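Local coordinates for novel protein similar to vertebrate potassium voltage-gated channel, subfamily H (Eag-related) family (Danio rerio, PDB 3UKN), which probably serves as a pore-forming subunit of a voltage-gated delayed-rectifier potassium channel, here represented by its cytoplasmic C-linker and cyclic nucleotide-binding homology domain, at residues I69-N74 and C90-S95; L80-S85 and P186-K191; Q117-V122 and I173-L178. All blocks are in the same frame, centred on the assembly; numbering follows the deposited sequence.

Contact 1: I69-N74 and C90-S95; sequences IAMHLN and CLRSLS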
loop_
_atom_site.group_PDB
_atom_site.type_symbol
_atom_site.label_atom_id
_atom_site.label_comp_id
_atom_site.label_asym_id
_atom_site.label_seq_id
_atom_site.Cartn_x
_atom_site.Cartn_y
_atom_site.Cartn_z
ATOM N N ILE B 69 -18.043 -2.935 -13.770
ATOM C CA ILE B 69 -17.397 -3.929 -12.915
ATOM C C ILE B 69 -18.224 -4.222 -11.649
ATOM O O ILE B 69 -18.457 -5.383 -11.291
ATOM C CB ILE B 69 -16.007 -3.483 -12.462
ATOM C CG1 ILE B 69 -15.056 -3.378 -13.663
ATOM C CG2 ILE B 69 -15.480 -4.454 -11.422
ATOM C CD1 ILE B 69 -13.936 -2.374 -13.471
ATOM N N ALA B 70 -18.648 -3.173 -10.958
ATOM C CA ALA B 70 -19.378 -3.383 -9.706
ATOM C C ALA B 70 -20.589 -4.332 -9.870
ATOM O O ALA B 70 -20.794 -5.223 -9.038
ATOM C CB ALA B 70 -19.782 -2.056 -9.072
ATOM N N MET B 71 -21.353 -4.169 -10.952
ATOM C CA MET B 71 -22.506 -5.033 -11.225
ATOM C C MET B 71 -22.196 -6.537 -11.158
ATOM O O MET B 71 -23.080 -7.340 -10.849
ATOM C CB MET B 71 -23.133 -4.705 -12.586
ATOM C CG MET B 71 -24.093 -3.514 -12.617
ATOM S SD MET B 71 -24.427 -3.029 -14.325
ATOM C CE MET B 71 -24.704 -1.258 -14.165
ATOM N N HIS B 72 -20.956 -6.922 -11.456
ATOM C CA HIS B 72 -20.582 -8.337 -11.426
ATOM C C HIS B 72 -20.101 -8.816 -10.052
ATOM O O HIS B 72 -19.723 -9.985 -9.886
ATOM C CB HIS B 72 -19.511 -8.640 -12.476
ATOM C CG HIS B 72 -20.011 -8.587 -13.879
ATOM N ND1 HIS B 72 -20.028 -7.419 -14.626
ATOM C CD2 HIS B 72 -20.523 -9.547 -14.688
ATOM C CE1 HIS B 72 -20.526 -7.667 -15.818
ATOM N NE2 HIS B 72 -20.830 -8.956 -15.887
ATOM N N LEU B 73 -20.090 -7.921 -9.070
ATOM C CA LEU B 73 -19.635 -8.314 -7.739
ATOM C C LEU B 73 -20.820 -8.457 -6.813
ATOM O O LEU B 73 -21.734 -7.625 -6.832
ATOM C CB LEU B 73 -18.630 -7.305 -7.159
ATOM C CG LEU B 73 -17.401 -6.967 -8.016
ATOM C CD1 LEU B 73 -16.431 -5.992 -7.305
ATOM C CD2 LEU B 73 -16.682 -8.225 -8.430
ATOM N N ASN B 74 -20.810 -9.522 -6.017
ATOM C CA ASN B 74 -21.764 -9.677 -4.914
ATOM C C ASN B 74 -20.997 -10.042 -3.631
ATOM O O ASN B 74 -21.019 -11.188 -3.178
ATOM C CB ASN B 74 -22.825 -10.734 -5.251
ATOM N N CYS B 90 -23.010 4.263 -3.049
ATOM C CA CYS B 90 -22.145 3.962 -1.907
ATOM C C CYS B 90 -21.761 2.487 -1.892
ATOM O O CYS B 90 -20.611 2.132 -1.652
ATOM C CB CYS B 90 -22.828 4.334 -0.588
ATOM S SG CYS B 90 -21.806 4.023 0.870
ATOM N N LEU B 91 -22.719 1.611 -2.161
ATOM C CA LEU B 91 -22.380 0.200 -2.202
ATOM C C LEU B 91 -21.402 -0.154 -3.346
ATOM O O LEU B 91 -20.473 -0.956 -3.171
ATOM C CB LEU B 91 -23.648 -0.651 -2.223
ATOM C CG LEU B 91 -24.286 -0.560 -0.828
ATOM C CD1 LEU B 91 -25.765 -0.899 -0.826
ATOM C CD2 LEU B 91 -23.521 -1.421 0.189
ATOM N N ARG B 92 -21.592 0.443 -4.512
ATOM C CA ARG B 92 -20.674 0.153 -5.613
ATOM C C ARG B 92 -19.226 0.501 -5.262
ATOM O O ARG B 92 -18.348 -0.355 -5.344
ATOM C CB ARG B 92 -21.122 0.826 -6.907
ATOM C CG ARG B 92 -22.221 0.031 -7.589
ATOM C CD ARG B 92 -22.836 0.777 -8.746
ATOM N NE ARG B 92 -23.861 -0.011 -9.422
ATOM C CZ ARG B 92 -24.608 0.457 -10.417
ATOM N NH1 ARG B 92 -24.437 1.707 -10.832
ATOM N NH2 ARG B 92 -25.525 -0.314 -10.996
ATOM N N SER B 93 -18.994 1.748 -4.865
ATOM C CA SER B 93 -17.683 2.208 -4.389
ATOM C C SER B 93 -17.068 1.254 -3.366
ATOM O O SER B 93 -15.932 0.838 -3.508
ATOM C CB SER B 93 -17.801 3.605 -3.777
ATOM O OG SER B 93 -18.496 4.489 -4.646
ATOM N N LEU B 94 -17.830 0.900 -2.337
ATOM C CA LEU B 94 -17.337 -0.022 -1.329
ATOM C C LEU B 94 -16.941 -1.360 -1.913
ATOM O O LEU B 94 -15.952 -1.971 -1.502
ATOM C CB LEU B 94 -18.384 -0.243 -0.226
ATOM C CG LEU B 94 -18.587 0.909 0.761
ATOM C CD1 LEU B 94 -19.663 0.572 1.813
ATOM C CD2 LEU B 94 -17.272 1.234 1.438
ATOM N N SER B 95 -17.726 -1.842 -2.852
ATOM C CA SER B 95 -17.499 -3.195 -3.344
ATOM C C SER B 95 -16.211 -3.246 -4.140
ATOM O O SER B 95 -15.583 -4.299 -4.230
ATOM C CB SER B 95 -18.669 -3.690 -4.217
ATOM O OG SER B 95 -18.632 -3.053 -5.469
#
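This contact joins the C-linker to the cyclic nucleotide-binding homology domain of the channel. The end of helix 63-71 and the turn after it pack on helix 88-96. No hydrogen bond crosses, so the two sides meet by van der Waals packing alone. The tight part is centred on A70. Its CB points at helix 88-96 and sits against the start of the R92 side chain, 3.5 Å from R92 CG. The same methyl lies near S95 OG. With A70 offering only a methyl, the backbones are close, and the CA atoms of A70 and R92 are 5.6 Å apart. L73 adds one branch beside S95, and its CD1 lies 3.6 Å from S95 O. L73 also packs on H28 of the second subunit.

The other side is loose and lies toward solvent. R92 runs out extended from CG to NE, and M71 lies alongside it, pointing the same way. The M71 chain bends at chi3 (-149°), which brings CE within 3.4 Å of R92 NH2. CE meets the guanidinium obliquely. R88 lies close to R92, a neighbour of like charge.

The polar atom of the packed side is satisfied within its own helix. S95 OG, held between the backbone N and the carbonyl carbon (chi1 74°), donates to a lone pair of R92 O at 2.7 Å.

Contact 2: L80-S85 and P186-K191; sequences LPLFES and PEYAQK
Y188 reaches from the first turn of helix 186-199 to the loop 80-85 and carries most of this contact. Its CG is anti to the backbone N (chi1 172°), which turns the ring toward the loop. The hydroxyl at the tip donates to L82 O, with Y188 OH 2.7 Å from L82 O. The donor stands 47° above the carbonyl plane, so the bond does not follow a lone pair. L82 O also lies near the plane of the Y188 ring, at its edge.

L82 and F83 both touch the hydroxyl. L82 has CG anti to the backbone N, and its side chain crosses that of Y188 at about a right angle. L82 CD1 comes to 3.8 Å from Y188 OH. F83 takes the other course, with CG beside its own backbone N (chi1 -62°). F83 CB points away from the helix, yet F83 CD1 lies 3.2 Å from Y188 OH. The two aromatic side chains cross obliquely. L82 CG sits over the centre of one face of the F83 ring.

S85 fills the side nearer solvent. S85 OG occupies the crowded position between N and the carbonyl carbon. It lies at the edge of the Y188 ring, 3.6 Å from Y188 CD1. K191, one helical turn after Y188, passes its extended aliphatic chain over the same oxygen, with K191 CD 3.3 Å from S85 OG.

Deeper in, F83 packs on L91 and L94, and Y188 on C90 and L182. A 3-10 turn at 81-83 is thus held by the hydroxyl of a buried tyrosine against the C-terminal helix of a cyclic nucleotide-binding homology domain.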
loop_
_atom_site.group_PDB
_atom_site.type_symbol
_atom_site.label_atom_id
_atom_site.label_comp_id
_atom_site.label_asym_id
_atom_site.label_seq_id
_atom_site.Cartn_x
_atom_site.Cartn_y
_atom_site.Cartn_z
ATOM N N LEU B 80 -24.363 -7.640 4.748
ATOM C CA LEU B 80 -24.814 -7.425 6.123
ATOM C C LEU B 80 -25.924 -6.354 6.264
ATOM O O LEU B 80 -25.998 -5.423 5.458
ATOM C CB LEU B 80 -23.624 -7.057 7.008
ATOM C CG LEU B 80 -22.531 -8.112 7.148
ATOM C CD1 LEU B 80 -21.222 -7.484 7.665
ATOM C CD2 LEU B 80 -23.023 -9.298 8.026
ATOM N N PRO B 81 -26.788 -6.497 7.286
ATOM C CA PRO B 81 -27.813 -5.496 7.612
ATOM C C PRO B 81 -27.249 -4.084 7.696
ATOM O O PRO B 81 -27.958 -3.110 7.433
ATOM C CB PRO B 81 -28.303 -5.948 8.995
ATOM C CG PRO B 81 -28.185 -7.432 8.947
ATOM C CD PRO B 81 -26.980 -7.741 8.055
ATOM N N LEU B 82 -25.980 -3.985 8.080
ATOM C CA LEU B 82 -25.291 -2.704 8.223
ATOM C C LEU B 82 -25.400 -1.820 6.962
ATOM O O LEU B 82 -25.388 -0.581 7.043
ATOM C CB LEU B 82 -23.821 -2.996 8.532
ATOM C CG LEU B 82 -22.824 -1.863 8.402
ATOM C CD1 LEU B 82 -23.303 -0.714 9.291
ATOM C CD2 LEU B 82 -21.462 -2.344 8.812
ATOM N N PHE B 83 -25.512 -2.463 5.801
ATOM C CA PHE B 83 -25.452 -1.770 4.498
ATOM C C PHE B 83 -26.831 -1.568 3.862
ATOM O O PHE B 83 -26.948 -0.967 2.792
ATOM C CB PHE B 83 -24.473 -2.484 3.528
ATOM C CG PHE B 83 -23.053 -2.494 4.035
ATOM C CD1 PHE B 83 -22.290 -1.346 3.994
ATOM C CD2 PHE B 83 -22.515 -3.627 4.614
ATOM C CE1 PHE B 83 -21.024 -1.323 4.504
ATOM C CE2 PHE B 83 -21.240 -3.620 5.122
ATOM C CZ PHE B 83 -20.489 -2.459 5.071
ATOM N N GLU B 84 -27.868 -2.041 4.543
ATOM C CA GLU B 84 -29.235 -1.962 4.017
ATOM C C GLU B 84 -29.596 -0.559 3.524
ATOM O O GLU B 84 -30.232 -0.411 2.480
ATOM C CB GLU B 84 -30.247 -2.422 5.072
ATOM C CG GLU B 84 -31.701 -2.370 4.636
ATOM C CD GLU B 84 -32.072 -3.484 3.673
ATOM O OE1 GLU B 84 -31.146 -4.158 3.160
ATOM O OE2 GLU B 84 -33.293 -3.685 3.433
ATOM N N SER B 85 -29.182 0.464 4.268
ATOM C CA SER B 85 -29.592 1.833 3.970
ATOM C C SER B 85 -28.591 2.617 3.099
ATOM O O SER B 85 -28.755 3.815 2.860
ATOM C CB SER B 85 -29.905 2.594 5.262
ATOM O OG SER B 85 -28.719 3.115 5.835
ATOM N N PRO B 186 -22.003 11.169 3.352
ATOM C CA PRO B 186 -22.156 11.620 4.749
ATOM C C PRO B 186 -23.452 11.131 5.385
ATOM O O PRO B 186 -23.492 10.837 6.571
ATOM C CB PRO B 186 -22.220 13.149 4.628
ATOM C CG PRO B 186 -21.608 13.471 3.317
ATOM C CD PRO B 186 -21.838 12.300 2.414
ATOM N N GLU B 187 -24.511 11.069 4.593
ATOM C CA GLU B 187 -25.810 10.667 5.088
ATOM C C GLU B 187 -25.752 9.217 5.512
ATOM O O GLU B 187 -26.206 8.853 6.599
ATOM C CB GLU B 187 -26.873 10.862 4.008
ATOM C CG GLU B 187 -27.184 12.318 3.720
ATOM C CD GLU B 187 -28.011 12.507 2.460
ATOM O OE1 GLU B 187 -28.617 11.520 1.987
ATOM O OE2 GLU B 187 -28.043 13.646 1.941
ATOM N N TYR B 188 -25.195 8.382 4.647
ATOM C CA TYR B 188 -25.068 6.984 4.993
ATOM C C TYR B 188 -24.134 6.811 6.190
ATOM O O TYR B 188 -24.358 5.950 7.022
ATOM C CB TYR B 188 -24.623 6.103 3.810
ATOM C CG TYR B 188 -24.330 4.723 4.315
ATOM C CD1 TYR B 188 -25.342 3.945 4.873
ATOM C CD2 TYR B 188 -23.040 4.223 4.328
ATOM C CE1 TYR B 188 -25.078 2.689 5.393
ATOM C CE2 TYR B 188 -22.768 2.960 4.858
ATOM C CZ TYR B 188 -23.790 2.206 5.383
ATOM O OH TYR B 188 -23.522 0.954 5.908
ATOM N N ALA B 189 -23.094 7.634 6.273
ATOM C CA ALA B 189 -22.091 7.505 7.335
ATOM C C ALA B 189 -22.712 7.609 8.733
ATOM O O ALA B 189 -22.418 6.807 9.617
ATOM C CB ALA B 189 -20.968 8.531 7.155
ATOM N N GLN B 190 -23.588 8.588 8.915
ATOM C CA GLN B 190 -24.337 8.729 10.156
ATOM C C GLN B 190 -25.092 7.434 10.503
ATOM O O GLN B 190 -25.110 6.996 11.660
ATOM C CB GLN B 190 -25.305 9.914 10.042
ATOM C CG GLN B 190 -25.795 10.469 11.362
ATOM C CD GLN B 190 -24.763 11.345 12.060
ATOM O OE1 GLN B 190 -23.556 11.124 11.939
ATOM N NE2 GLN B 190 -25.238 12.349 12.793
ATOM N N LYS B 191 -25.719 6.810 9.513
ATOM C CA LYS B 191 -26.412 5.553 9.784
ATOM C C LYS B 191 -25.412 4.434 10.064
ATOM O O LYS B 191 -25.663 3.570 10.897
ATOM C CB LYS B 191 -27.371 5.177 8.640
ATOM C CG LYS B 191 -28.323 6.329 8.308
ATOM C CD LYS B 191 -29.518 5.922 7.473
ATOM C CE LYS B 191 -30.202 7.180 6.900
ATOM N NZ LYS B 191 -31.336 6.906 5.954
#

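Contact 3: Q117-V122 and I173-L178; sequences QAIYFV and ISLKGL
Three backbone hydrogen bonds hold strand 118-122 and the residue before it to the point where the beta roll of the cyclic nucleotide-binding homology domain passes from strand 168-174 into helix 175-184. I119 and I173 form an antiparallel hydrogen-bonded pair. I119 N donates to I173 O at 3.1 Å, in the carbonyl plane. I173 N donates back to I119 O at 3.2 Å, nearly along the C=O axis. The third bond lies past the strand end, where L175 N gives a straight bond (168°) to Q117 O at 3.0 Å. A118 and S174 make the non-hydrogen-bonded pair between them, and their side chains diverge.

I119 and I173 point to the same face of the sheet. I119 CG2 meets L175 CD2 at 4.0 Å, the two chains crossing obliquely. I119 CD1 reaches toward L178 CD2.

The next shell sets the helix start. S174 is the N-cap: with chi1 at 64°, its OG accepts from G177 N at 2.9 Å. Water 1 donates to Q117 O at 2.6 Å and accepts from K176 N, so it bridges the residue before the strand to the first helical turn. Farther out, N49 of the loop between helix 32-45 and helix 63-71 accepts from Q117 N and Y120 OH.

The first-turn amides, which the helix itself leaves without carbonyl partners, are shared out here: L175 N to the carbonyl of Q117, K176 N to water, G177 N to a serine oxygen. Q117 O takes both L175 N and the water, so this one carbonyl is probably polarised by the helix start.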
loop_
_atom_site.group_PDB
_atom_site.type_symbol
_atom_site.label_atom_id
_atom_site.label_comp_id
_atom_site.label_asym_id
_atom_site.label_seq_id
_atom_site.Cartn_x
_atom_site.Cartn_y
_atom_site.Cartn_z
ATOM N N GLN B 117 -6.106 -1.757 11.101
ATOM C CA GLN B 117 -5.925 -1.206 9.761
ATOM C C GLN B 117 -7.159 -1.416 8.887
ATOM O O GLN B 117 -7.291 -0.822 7.826
ATOM C CB GLN B 117 -4.718 -1.858 9.084
ATOM C CG GLN B 117 -3.390 -1.666 9.807
ATOM C CD GLN B 117 -2.856 -0.266 9.661
ATOM O OE1 GLN B 117 -3.166 0.429 8.689
ATOM N NE2 GLN B 117 -2.066 0.177 10.639
ATOM N N ALA B 118 -8.060 -2.275 9.335
ATOM C CA ALA B 118 -9.201 -2.669 8.518
ATOM C C ALA B 118 -10.293 -3.281 9.381
ATOM O O ALA B 118 -10.055 -3.641 10.535
ATOM C CB ALA B 118 -8.754 -3.699 7.471
ATOM N N ILE B 119 -11.487 -3.419 8.804
ATOM C CA ILE B 119 -12.481 -4.333 9.356
ATOM C C ILE B 119 -12.465 -5.577 8.490
ATOM O O ILE B 119 -12.246 -5.491 7.280
ATOM C CB ILE B 119 -13.899 -3.723 9.397
ATOM C CG1 ILE B 119 -14.400 -3.414 8.001
ATOM C CG2 ILE B 119 -13.901 -2.441 10.194
ATOM C CD1 ILE B 119 -15.742 -2.689 8.013
ATOM N N TYR B 120 -12.671 -6.729 9.115
ATOM C CA TYR B 120 -12.548 -8.021 8.441
ATOM C C TYR B 120 -13.849 -8.817 8.534
ATOM O O TYR B 120 -14.595 -8.716 9.509
ATOM C CB TYR B 120 -11.403 -8.834 9.058
ATOM C CG TYR B 120 -10.102 -8.092 9.075
ATOM C CD1 TYR B 120 -9.182 -8.255 8.051
ATOM C CD2 TYR B 120 -9.797 -7.214 10.104
ATOM C CE1 TYR B 120 -7.977 -7.566 8.052
ATOM C CE2 TYR B 120 -8.612 -6.514 10.116
ATOM C CZ TYR B 120 -7.696 -6.693 9.088
ATOM O OH TYR B 120 -6.504 -5.989 9.089
ATOM N N PHE B 121 -14.108 -9.615 7.512
ATOM C CA PHE B 121 -15.310 -10.428 7.471
ATOM C C PHE B 121 -14.854 -11.854 7.215
ATOM O O PHE B 121 -14.100 -12.093 6.279
ATOM C CB PHE B 121 -16.237 -9.921 6.348
ATOM C CG PHE B 121 -17.479 -10.777 6.124
ATOM C CD1 PHE B 121 -18.665 -10.496 6.788
ATOM C CD2 PHE B 121 -17.462 -11.831 5.225
ATOM C CE1 PHE B 121 -19.816 -11.275 6.584
ATOM C CE2 PHE B 121 -18.602 -12.606 5.011
ATOM C CZ PHE B 121 -19.781 -12.331 5.693
ATOM N N VAL B 122 -15.284 -12.796 8.057
ATOM C CA VAL B 122 -14.982 -14.219 7.839
ATOM C C VAL B 122 -15.946 -14.885 6.836
ATOM O O VAL B 122 -17.115 -15.071 7.150
ATOM C CB VAL B 122 -15.045 -15.007 9.166
ATOM C CG1 VAL B 122 -14.413 -16.391 9.015
ATOM C CG2 VAL B 122 -14.361 -14.236 10.268
ATOM N N ILE B 173 -12.009 -4.385 4.274
ATOM C CA ILE B 173 -11.914 -3.052 3.715
ATOM C C ILE B 173 -11.039 -2.226 4.680
ATOM O O ILE B 173 -11.253 -2.256 5.899
ATOM C CB ILE B 173 -13.282 -2.411 3.635
ATOM C CG1 ILE B 173 -14.244 -3.314 2.870
ATOM C CG2 ILE B 173 -13.200 -1.033 2.995
ATOM C CD1 ILE B 173 -15.588 -2.674 2.608
ATOM N N SER B 174 -10.047 -1.521 4.141
ATOM C CA SER B 174 -9.144 -0.733 4.961
ATOM C C SER B 174 -9.929 0.400 5.560
ATOM O O SER B 174 -10.878 0.905 4.946
ATOM C CB SER B 174 -8.019 -0.146 4.110
ATOM O OG SER B 174 -8.549 0.756 3.151
ATOM N N LEU B 175 -9.528 0.827 6.749
ATOM C CA LEU B 175 -10.179 1.974 7.388
ATOM C C LEU B 175 -9.982 3.220 6.535
ATOM O O LEU B 175 -10.858 4.075 6.447
ATOM C CB LEU B 175 -9.609 2.206 8.792
ATOM C CG LEU B 175 -9.836 1.029 9.731
ATOM C CD1 LEU B 175 -9.596 1.454 11.189
ATOM C CD2 LEU B 175 -11.272 0.471 9.515
ATOM N N LYS B 176 -8.816 3.316 5.907
ATOM C CA LYS B 176 -8.525 4.448 5.040
ATOM C C LYS B 176 -9.535 4.503 3.894
ATOM O O LYS B 176 -10.139 5.536 3.651
ATOM C CB LYS B 176 -7.108 4.319 4.492
ATOM C CG LYS B 176 -6.568 5.532 3.747
ATOM C CD LYS B 176 -5.155 5.228 3.245
ATOM C CE LYS B 176 -4.817 5.954 1.950
ATOM N NZ LYS B 176 -4.658 7.422 2.153
ATOM N N GLY B 177 -9.738 3.382 3.209
ATOM C CA GLY B 177 -10.595 3.363 2.028
ATOM C C GLY B 177 -12.037 3.575 2.448
ATOM O O GLY B 177 -12.785 4.349 1.855
ATOM N N LEU B 178 -12.409 2.882 3.507
ATOM C CA LEU B 178 -13.724 3.000 4.096
ATOM C C LEU B 178 -14.012 4.424 4.499
ATOM O O LEU B 178 -15.114 4.916 4.270
ATOM C CB LEU B 178 -13.825 2.090 5.313
ATOM C CG LEU B 178 -15.100 2.198 6.129
ATOM C CD1 LEU B 178 -16.252 1.489 5.430
ATOM C CD2 LEU B 178 -14.828 1.557 7.473
HETATM O O HOH W 1 -6.463 1.425 6.912
#

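In the fold
From the N terminus, contact 1 comes first. It closes a short loop by bringing residues 90-95 back to the end of helix 63-71. Contact 2 starts within that loop, at 80-85, and closes only at 186-191, so contacts 1 and 2 cross along the chain. Contact 3 opens after contact 1 has closed and falls wholly within the span of contact 2. It brings together the two ends of a span with strands and no helix. Helix 88-96 of contact 1 touches both other contacts: C90 meets Y188 of contact 2, and L94 meets L178 of contact 3. Together they tie the C-linker end, the beta roll and the C-terminal helices.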